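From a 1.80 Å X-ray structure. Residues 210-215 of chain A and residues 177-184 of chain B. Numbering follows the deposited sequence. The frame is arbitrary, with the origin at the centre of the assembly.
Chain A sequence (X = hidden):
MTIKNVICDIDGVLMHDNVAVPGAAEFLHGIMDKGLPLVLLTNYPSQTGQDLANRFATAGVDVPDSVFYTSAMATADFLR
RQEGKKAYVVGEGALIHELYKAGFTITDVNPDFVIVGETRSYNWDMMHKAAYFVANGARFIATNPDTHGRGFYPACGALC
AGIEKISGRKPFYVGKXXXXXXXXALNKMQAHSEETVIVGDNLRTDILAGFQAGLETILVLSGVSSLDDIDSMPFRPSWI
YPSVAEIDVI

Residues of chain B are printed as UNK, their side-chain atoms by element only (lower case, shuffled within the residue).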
# COMPACT_ATOMS: atom_id res chain seq x y z
N GLY A 210 1.37 -14.07 -19.81
CA GLY A 210 1.15 -14.54 -21.17
C GLY A 210 0.16 -13.65 -21.90
O GLY A 210 0.38 -13.25 -23.04
N PHE A 211 -0.94 -13.34 -21.23
CA PHE A 211 -1.98 -12.50 -21.81
C PHE A 211 -1.45 -11.13 -22.24
O PHE A 211 -1.70 -10.67 -23.36
CB PHE A 211 -3.13 -12.33 -20.82
CG PHE A 211 -4.17 -11.36 -21.27
CD1 PHE A 211 -4.12 -10.03 -20.88
CD2 PHE A 211 -5.16 -11.76 -22.17
CE1 PHE A 211 -5.04 -9.11 -21.36
CE2 PHE A 211 -6.08 -10.85 -22.66
CZ PHE A 211 -6.02 -9.52 -22.26
N GLN A 212 -0.73 -10.48 -21.34
CA GLN A 212 -0.17 -9.17 -21.62
C GLN A 212 0.86 -9.20 -22.74
O GLN A 212 1.03 -8.21 -23.45
CB GLN A 212 0.46 -8.59 -20.36
CG GLN A 212 -0.55 -8.34 -19.25
CD GLN A 212 -0.46 -6.95 -18.69
OE1 GLN A 212 -0.01 -6.75 -17.56
NE2 GLN A 212 -0.88 -5.97 -19.48
N ALA A 213 1.53 -10.34 -22.89
CA ALA A 213 2.55 -10.52 -23.92
C ALA A 213 1.95 -10.90 -25.28
O ALA A 213 2.66 -10.99 -26.28
CB ALA A 213 3.54 -11.60 -23.48
N GLY A 214 0.64 -11.12 -25.30
CA GLY A 214 -0.03 -11.46 -26.54
C GLY A 214 -0.07 -12.95 -26.85
O GLY A 214 -0.32 -13.34 -27.99
N LEU A 215 0.16 -13.78 -25.85
CA LEU A 215 0.15 -15.23 -26.07
C LEU A 215 -1.19 -15.89 -25.78
O LEU A 215 -2.00 -15.37 -24.99
CB LEU A 215 1.20 -15.92 -25.20
CG LEU A 215 2.68 -16.00 -25.60
CD1 LEU A 215 3.28 -14.62 -25.67
CD2 LEU A 215 3.41 -16.86 -24.58
N UNK B 177 0.77 1.81 -17.86
CA UNK B 177 1.94 1.03 -18.26
C UNK B 177 1.70 -0.42 -18.66
O UNK B 177 2.66 -1.16 -18.91
c UNK B 177 2.86 1.15 -17.05
c UNK B 177 0.78 2.06 -16.40
c UNK B 177 1.88 1.13 -15.92
N UNK B 178 0.45 -0.84 -18.72
CA UNK B 178 0.13 -2.21 -19.10
C UNK B 178 0.65 -2.48 -20.51
O UNK B 178 0.38 -1.73 -21.45
o UNK B 178 -1.71 -3.70 -19.59
c UNK B 178 -1.38 -2.44 -19.05
N UNK B 179 1.43 -3.56 -20.68
CA UNK B 179 1.98 -3.90 -22.00
C UNK B 179 0.90 -4.30 -23.01
O UNK B 179 1.09 -4.19 -24.22
c UNK B 179 2.04 -4.40 -19.64
c UNK B 179 3.34 -4.79 -20.27
c UNK B 179 2.93 -5.05 -21.69
N UNK B 180 -0.25 -4.76 -22.52
CA UNK B 180 -1.31 -5.19 -23.42
C UNK B 180 -1.74 -4.14 -24.45
O UNK B 180 -1.96 -4.46 -25.61
c UNK B 180 -4.61 -5.61 -24.24
c UNK B 180 -3.55 -6.28 -23.56
c UNK B 180 -5.24 -6.57 -25.07
c UNK B 180 -6.32 -6.25 -25.90
c UNK B 180 -5.10 -4.30 -24.24
c UNK B 180 -2.54 -5.65 -22.65
c UNK B 180 -6.18 -3.98 -25.06
n UNK B 180 -4.58 -7.76 -24.90
c UNK B 180 -3.57 -7.58 -23.98
c UNK B 180 -6.78 -4.95 -25.87
N UNK B 181 -1.87 -2.88 -24.03
CA UNK B 181 -2.29 -1.85 -24.97
C UNK B 181 -1.29 -1.68 -26.11
O UNK B 181 -1.66 -1.28 -27.21
c UNK B 181 -1.23 0.14 -23.86
c UNK B 181 -2.55 -0.50 -24.28
c UNK B 181 -3.30 0.43 -25.24
c UNK B 181 -3.87 1.66 -24.59
N UNK B 182 -0.02 -1.99 -25.84
CA UNK B 182 1.01 -1.90 -26.88
C UNK B 182 0.75 -3.04 -27.86
O UNK B 182 0.89 -2.88 -29.07
c UNK B 182 2.43 -2.03 -26.27
c UNK B 182 2.67 -0.91 -25.25
c UNK B 182 3.47 -1.97 -27.37
c UNK B 182 2.47 0.50 -25.80
N UNK B 183 0.38 -4.20 -27.32
CA UNK B 183 0.07 -5.37 -28.15
C UNK B 183 -1.12 -5.03 -29.04
O UNK B 183 -1.12 -5.34 -30.24
n UNK B 183 2.61 -8.38 -28.74
c UNK B 183 0.85 -7.61 -27.19
n UNK B 183 4.50 -8.81 -29.97
c UNK B 183 3.19 -8.60 -29.91
c UNK B 183 -0.27 -6.58 -27.27
n UNK B 183 2.47 -8.61 -31.02
c UNK B 183 1.18 -8.13 -28.58
N UNK B 184 -2.12 -4.38 -28.46
CA UNK B 184 -3.31 -3.98 -29.19
C UNK B 184 -2.95 -3.01 -30.30
O UNK B 184 -3.49 -3.08 -31.40
c UNK B 184 -4.32 -3.34 -28.24
O HOH W 1 2.95 -6.65 -24.72

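Position 177 carries three side-chain carbons that close a ring onto the backbone nitrogen, and they touch nothing on the chain A stretch. The closed ring identifies proline. The peptide bond before Pro B177 is cis, a form that proline tolerates better than other residues.

Position 178 has one carbon followed by one oxygen, unbranched, and the oxygen meets the amide end of Gln A212: serine. That amide is probably turned over in the model, so the pairing stays open. A short hydroxyl suits this place because the OG of Ser B178 also accepts a weak capping bond from the N of position 180, at 3.4 Å, as the chain enters a helix.

Position 179 again has three carbons in a ring closed onto N. Its CA-to-CB bond points toward chain A, and the ring lies against the amide end of Gln A212. This is proline. Having no N-H to leave unpaired, Pro B179 fits the turn into a helix, while its carbonyl O accepts from the backbone N of positions 182 and 183.

Position 180 bears one carbon and then fused five- and six-membered rings, eight carbons and one nitrogen in all; a ring carbon lies 3.4 Å from Phe A211 CE1. This can only be tryptophan. A broad flat side chain suits the place: the five-membered ring of Trp B180 and the Phe A211 ring are nearly parallel, at 2°, but slid apart so that they barely overlap, while Gln A212 CA lies at the edge of the indole.

Position 181 has four carbons forked at the first, one arm two carbons long. Its CA-to-CB bond points away from chain A, and it makes no contact there: isoleucine. Ile B181 is buried, as suits a branched apolar side chain.

Position 182 has the same forked four carbons. Its CA-to-CB bond points sideways, its end leads away, and it too misses chain A. Ile B182 is likewise buried.

Position 183 runs through three carbons to a nitrogen and then a carbon carrying two more nitrogens. Its second carbon packs 3.8 Å from Gln A212 O, and the chain nitrogen lies 3.6 Å from Ala A213 O: arginine. The aliphatic run of Arg B183 suits packing on this backbone. Beside it, Gly A214 adopts a positive phi in a Schellman motif; a CB there would come within 2.8 Å of Arg B183 CD.

Position 184 has a single carbon, out of reach of chain A: alanine. The small methyl of Ala B184 suits a buried helical position.

The contact therefore sets the start of one helix against the end of another. Gln A212 is central, the aromatic pair lies alongside, and a water joins the backbones, donating to Gln A212 O at 2.8 Å and weakly to Pro B179 O at 3.1 Å.

Chain B 177-184: PSPWIIRA
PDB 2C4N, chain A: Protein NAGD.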